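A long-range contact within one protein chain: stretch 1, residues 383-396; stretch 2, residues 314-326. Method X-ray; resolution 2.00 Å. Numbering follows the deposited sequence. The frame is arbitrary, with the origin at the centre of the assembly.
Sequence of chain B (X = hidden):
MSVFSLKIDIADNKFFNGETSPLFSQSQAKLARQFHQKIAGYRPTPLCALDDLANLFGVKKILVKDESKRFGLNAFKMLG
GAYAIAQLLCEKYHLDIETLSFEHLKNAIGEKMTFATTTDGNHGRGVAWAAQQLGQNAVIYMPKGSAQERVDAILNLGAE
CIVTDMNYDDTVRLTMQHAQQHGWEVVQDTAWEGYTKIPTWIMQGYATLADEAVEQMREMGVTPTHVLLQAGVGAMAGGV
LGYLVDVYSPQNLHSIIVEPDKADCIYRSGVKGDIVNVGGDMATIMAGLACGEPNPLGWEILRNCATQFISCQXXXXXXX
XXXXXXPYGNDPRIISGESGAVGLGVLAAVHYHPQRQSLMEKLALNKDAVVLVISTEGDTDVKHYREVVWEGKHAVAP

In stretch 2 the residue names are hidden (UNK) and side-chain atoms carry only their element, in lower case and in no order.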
# COMPACT_ATOMS: atom_id res chain seq x y z
N LYS B 383 9.59 -10.20 5.10
CA LYS B 383 8.72 -11.34 4.82
C LYS B 383 7.34 -11.06 5.40
O LYS B 383 6.34 -11.09 4.69
CB LYS B 383 9.30 -12.61 5.46
CG LYS B 383 8.78 -13.92 4.90
CD LYS B 383 9.69 -15.06 5.35
CE LYS B 383 9.16 -16.42 4.91
NZ LYS B 383 7.72 -16.58 5.29
N HIS B 384 7.30 -10.78 6.70
CA HIS B 384 6.06 -10.45 7.41
C HIS B 384 5.40 -9.20 6.87
O HIS B 384 4.16 -9.12 6.72
CB HIS B 384 6.38 -10.34 8.91
CG HIS B 384 5.22 -9.93 9.76
ND1 HIS B 384 4.21 -10.77 10.07
CD2 HIS B 384 4.92 -8.72 10.37
CE1 HIS B 384 3.31 -10.13 10.83
NE2 HIS B 384 3.74 -8.87 11.02
N TYR B 385 6.22 -8.18 6.61
CA TYR B 385 5.70 -6.90 6.12
C TYR B 385 4.90 -7.14 4.83
O TYR B 385 3.76 -6.69 4.70
CB TYR B 385 6.82 -5.89 5.86
CG TYR B 385 6.25 -4.56 5.39
CD1 TYR B 385 5.69 -3.67 6.31
CD2 TYR B 385 6.23 -4.22 4.04
CE1 TYR B 385 5.13 -2.46 5.90
CE2 TYR B 385 5.68 -3.01 3.61
CZ TYR B 385 5.13 -2.16 4.53
OH TYR B 385 4.61 -0.98 4.10
N ARG B 386 5.50 -7.87 3.90
CA ARG B 386 4.87 -8.10 2.60
C ARG B 386 3.69 -9.07 2.69
O ARG B 386 2.68 -8.91 1.98
CB ARG B 386 5.90 -8.54 1.55
CG ARG B 386 6.90 -7.44 1.18
CD ARG B 386 6.21 -6.14 0.78
NE ARG B 386 7.15 -5.02 0.73
CZ ARG B 386 6.88 -3.84 0.18
NH1 ARG B 386 5.68 -3.60 -0.37
NH2 ARG B 386 7.80 -2.88 0.19
N GLU B 387 3.80 -10.06 3.58
CA GLU B 387 2.65 -10.93 3.87
C GLU B 387 1.43 -10.11 4.35
O GLU B 387 0.29 -10.37 3.93
CB GLU B 387 3.04 -12.04 4.87
CG GLU B 387 3.81 -13.16 4.20
CD GLU B 387 4.59 -14.05 5.16
OE1 GLU B 387 4.62 -13.81 6.38
OE2 GLU B 387 5.19 -15.01 4.67
N VAL B 388 1.66 -9.10 5.18
CA VAL B 388 0.57 -8.22 5.63
C VAL B 388 0.03 -7.32 4.50
O VAL B 388 -1.18 -7.29 4.24
CB VAL B 388 0.96 -7.37 6.86
CG1 VAL B 388 -0.15 -6.38 7.24
CG2 VAL B 388 1.29 -8.26 8.06
N VAL B 389 0.92 -6.56 3.86
CA VAL B 389 0.46 -5.47 2.95
C VAL B 389 0.06 -6.00 1.58
O VAL B 389 -0.84 -5.44 0.93
CB VAL B 389 1.45 -4.28 2.86
CG1 VAL B 389 1.74 -3.72 4.26
CG2 VAL B 389 2.75 -4.64 2.15
N TRP B 390 0.70 -7.09 1.15
CA TRP B 390 0.37 -7.74 -0.14
C TRP B 390 -0.54 -8.93 -0.03
O TRP B 390 -1.51 -9.04 -0.79
CB TRP B 390 1.64 -8.17 -0.85
CG TRP B 390 2.53 -7.06 -1.38
CD1 TRP B 390 2.28 -5.69 -1.41
CD2 TRP B 390 3.85 -7.22 -2.03
NE1 TRP B 390 3.32 -5.02 -1.99
CE2 TRP B 390 4.29 -5.87 -2.40
CE3 TRP B 390 4.67 -8.30 -2.34
CZ2 TRP B 390 5.51 -5.64 -3.04
CZ3 TRP B 390 5.90 -8.05 -2.97
CH2 TRP B 390 6.30 -6.76 -3.31
N GLU B 391 -0.25 -9.85 0.88
CA GLU B 391 -1.01 -11.12 0.96
C GLU B 391 -2.30 -10.94 1.75
O GLU B 391 -3.21 -11.76 1.69
CB GLU B 391 -0.15 -12.25 1.54
CG GLU B 391 1.07 -12.58 0.70
CD GLU B 391 1.93 -13.71 1.24
OE1 GLU B 391 1.41 -14.58 1.98
OE2 GLU B 391 3.12 -13.75 0.89
N GLY B 392 -2.37 -9.84 2.50
CA GLY B 392 -3.51 -9.59 3.36
C GLY B 392 -3.55 -10.48 4.60
O GLY B 392 -4.59 -10.66 5.21
N LYS B 393 -2.40 -11.08 4.95
CA LYS B 393 -2.24 -11.73 6.26
C LYS B 393 -2.75 -10.84 7.40
O LYS B 393 -2.56 -9.61 7.39
CB LYS B 393 -0.77 -12.11 6.51
CG LYS B 393 -0.57 -13.06 7.68
CD LYS B 393 0.87 -13.57 7.79
CE LYS B 393 1.78 -12.53 8.46
NZ LYS B 393 3.21 -12.96 8.54
N HIS B 394 -3.41 -11.46 8.39
CA HIS B 394 -3.98 -10.74 9.55
C HIS B 394 -5.00 -9.74 9.07
O HIS B 394 -5.02 -8.57 9.49
CB HIS B 394 -2.90 -10.09 10.44
CG HIS B 394 -1.88 -11.06 11.01
ND1 HIS B 394 -2.21 -12.30 11.46
CD2 HIS B 394 -0.50 -10.94 11.20
CE1 HIS B 394 -1.11 -12.93 11.90
NE2 HIS B 394 -0.06 -12.10 11.75
N ALA B 395 -5.86 -10.19 8.16
CA ALA B 395 -6.92 -9.36 7.61
C ALA B 395 -7.92 -9.01 8.69
O ALA B 395 -7.98 -9.66 9.74
CB ALA B 395 -7.61 -10.06 6.45
N VAL B 396 -8.70 -7.97 8.42
CA VAL B 396 -9.80 -7.57 9.27
C VAL B 396 -10.85 -8.68 9.39
O VAL B 396 -11.21 -9.07 10.50
CB VAL B 396 -10.45 -6.28 8.73
CG1 VAL B 396 -11.93 -6.21 9.09
CG2 VAL B 396 -9.68 -5.07 9.24
N UNK B 314 -4.56 -7.95 17.93
CA UNK B 314 -3.37 -8.04 17.07
C UNK B 314 -3.55 -7.40 15.69
O UNK B 314 -2.68 -6.65 15.23
c UNK B 314 -2.98 -9.51 16.86
o UNK B 314 -1.39 -9.17 18.61
c UNK B 314 -1.97 -10.00 17.89
o UNK B 314 -1.76 -11.24 17.96
N UNK B 315 -4.68 -7.69 15.04
CA UNK B 315 -4.98 -7.22 13.69
C UNK B 315 -5.12 -5.69 13.52
O UNK B 315 -5.10 -5.18 12.39
c UNK B 315 -6.25 -7.93 13.17
o UNK B 315 -7.37 -7.59 13.96
N UNK B 316 -5.22 -4.97 14.63
CA UNK B 316 -5.21 -3.51 14.61
C UNK B 316 -3.88 -3.00 14.01
O UNK B 316 -3.88 -2.06 13.21
c UNK B 316 -5.14 -1.43 16.06
c UNK B 316 -5.42 -2.93 16.03
c UNK B 316 -6.84 -3.20 16.50
N UNK B 317 -2.78 -3.65 14.40
CA UNK B 317 -1.44 -3.30 13.94
C UNK B 317 -1.32 -3.57 12.45
O UNK B 317 -0.87 -2.71 11.70
c UNK B 317 -0.38 -4.07 14.74
N UNK B 318 -1.78 -4.75 12.02
CA UNK B 318 -1.83 -5.10 10.59
C UNK B 318 -2.56 -4.03 9.76
O UNK B 318 -2.06 -3.60 8.73
c UNK B 318 -2.45 -6.46 10.39
N UNK B 319 -3.75 -3.61 10.21
CA UNK B 319 -4.52 -2.55 9.56
C UNK B 319 -3.69 -1.25 9.45
O UNK B 319 -3.61 -0.66 8.39
c UNK B 319 -7.88 -1.04 10.92
c UNK B 319 -5.80 -2.30 10.35
c UNK B 319 -7.23 -1.35 8.53
c UNK B 319 -6.71 -1.13 9.94
N UNK B 320 -3.05 -0.86 10.54
CA UNK B 320 -2.14 0.28 10.52
C UNK B 320 -1.02 0.18 9.48
O UNK B 320 -0.73 1.14 8.79
N UNK B 321 -0.36 -0.98 9.41
CA UNK B 321 0.71 -1.20 8.43
C UNK B 321 0.22 -0.90 7.00
O UNK B 321 0.92 -0.24 6.22
c UNK B 321 3.48 -5.14 8.75
c UNK B 321 1.90 -3.03 9.79
c UNK B 321 1.19 -2.65 8.49
s UNK B 321 2.18 -4.81 9.94
N UNK B 322 -0.95 -1.43 6.67
CA UNK B 322 -1.52 -1.25 5.32
C UNK B 322 -1.92 0.19 5.03
O UNK B 322 -1.74 0.68 3.89
n UNK B 322 -3.32 -5.84 5.35
c UNK B 322 -2.73 -2.16 5.13
c UNK B 322 -3.57 -4.51 4.84
n UNK B 322 -4.83 -5.66 7.07
n UNK B 322 -3.60 -7.56 6.77
c UNK B 322 -2.36 -3.65 5.13
c UNK B 322 -3.91 -6.35 6.41
N UNK B 323 -2.50 0.84 6.03
CA UNK B 323 -3.02 2.23 5.86
C UNK B 323 -1.84 3.18 5.65
O UNK B 323 -1.88 4.06 4.78
c UNK B 323 -5.13 1.85 7.25
c UNK B 323 -3.85 2.68 7.10
c UNK B 323 -4.16 4.19 7.07
N UNK B 324 -0.77 2.99 6.45
CA UNK B 324 0.46 3.77 6.28
C UNK B 324 1.20 3.48 4.97
O UNK B 324 1.74 4.41 4.36
c UNK B 324 0.99 4.13 8.79
c UNK B 324 1.84 3.61 9.97
c UNK B 324 1.05 5.64 8.73
c UNK B 324 1.43 3.53 7.47
N UNK B 325 1.20 2.22 4.53
CA UNK B 325 1.95 1.81 3.36
C UNK B 325 1.23 2.09 2.04
O UNK B 325 1.86 2.06 0.97
N UNK B 326 -0.07 2.35 2.09
CA UNK B 326 -0.81 2.71 0.89
C UNK B 326 -1.76 3.83 1.27
O UNK B 326 -2.93 3.61 1.55
o UNK B 326 -2.42 3.02 -1.40
c UNK B 326 -2.30 1.84 -1.01
n UNK B 326 -2.86 0.82 -1.65
c UNK B 326 -1.54 1.50 0.27
O HOH W 1 -9.13 -9.38 12.87
O HOH W 2 -6.49 -6.11 10.08
O HOH W 3 3.62 0.63 6.03

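Position 314 carries two carbons, the second bearing two oxygens: a carboxylate. Its CA-to-CB bond points toward stretch 1, yet nothing there lies in contact, and the short acid is Asp 314. At 315 one carbon holds one oxygen; the carbon CB lies 3.9 Å from His 394 O, and the hydroxyl oxygen is 2.7 Å from water 1, which donates to Val 396 O. This is Ser 315.

Position 316 has one carbon carrying two more and points away: a beta-branched Val 316. Positions 317 and 318 have a single carbon each, Ala 317 and Ala 318. The first touches nothing opposite; the second has a role, since Ala 318 CB sits 3.4 Å from His 394 O and 3.9 Å from Val 388 CG1, so the backbone of stretch 1 comes in close over a small methyl.

Position 319 has four carbons forked at the second, Leu 319, at the margin of the contact. Position 320 has no side-chain atoms and is Gly 320; a CB there would be crowded by Ala 317 O, 3.2 Å from its ideal site.

At 321 an unbranched chain runs two carbons, a sulfur, one carbon, which only methionine fits. The terminal methyl of Met 321 packs among three side chains of the other helix: CE is 3.6 Å from Tyr 385 CD1, 3.9 Å from Val 388 CB and 4.2 Å from His 384 CD2.

At 322 three carbons lead to a nitrogen, then a carbon with two more nitrogens: a guanidinium, Arg 322. Its NE donates to Val 388 O at 2.8 Å, nearly straight at 168°, and Val 388 CG1 lies over one face of the group.

Position 323, one carbon carrying two, is Val 323, out of reach; 324, four carbons forked at the second, is Leu 324, also without contact. Position 325 has no side chain: Gly 325. An ideal CB would fall 2.8 Å from Tyr 385 OH, a clash, so the bare CA leaves room for the phenol. Position 326, two carbons with one oxygen and one nitrogen on the second, is Asn 326, the first residue past the helix.

The helices cross at 83°, their axes 9.5 Å apart at closest. Met 321 and Ala 318 supply apolar packing, while Arg 322 reaches the carbonyl of Val 388 and, weakly, His 394 O from NH2 at 3.2 Å. Water 2 donates to both Ser 315 O and His 394 O; water 3 joins Met 321 O to Tyr 385 OH.

Stretch 2 (314-326) DSVAALGMRVLGN
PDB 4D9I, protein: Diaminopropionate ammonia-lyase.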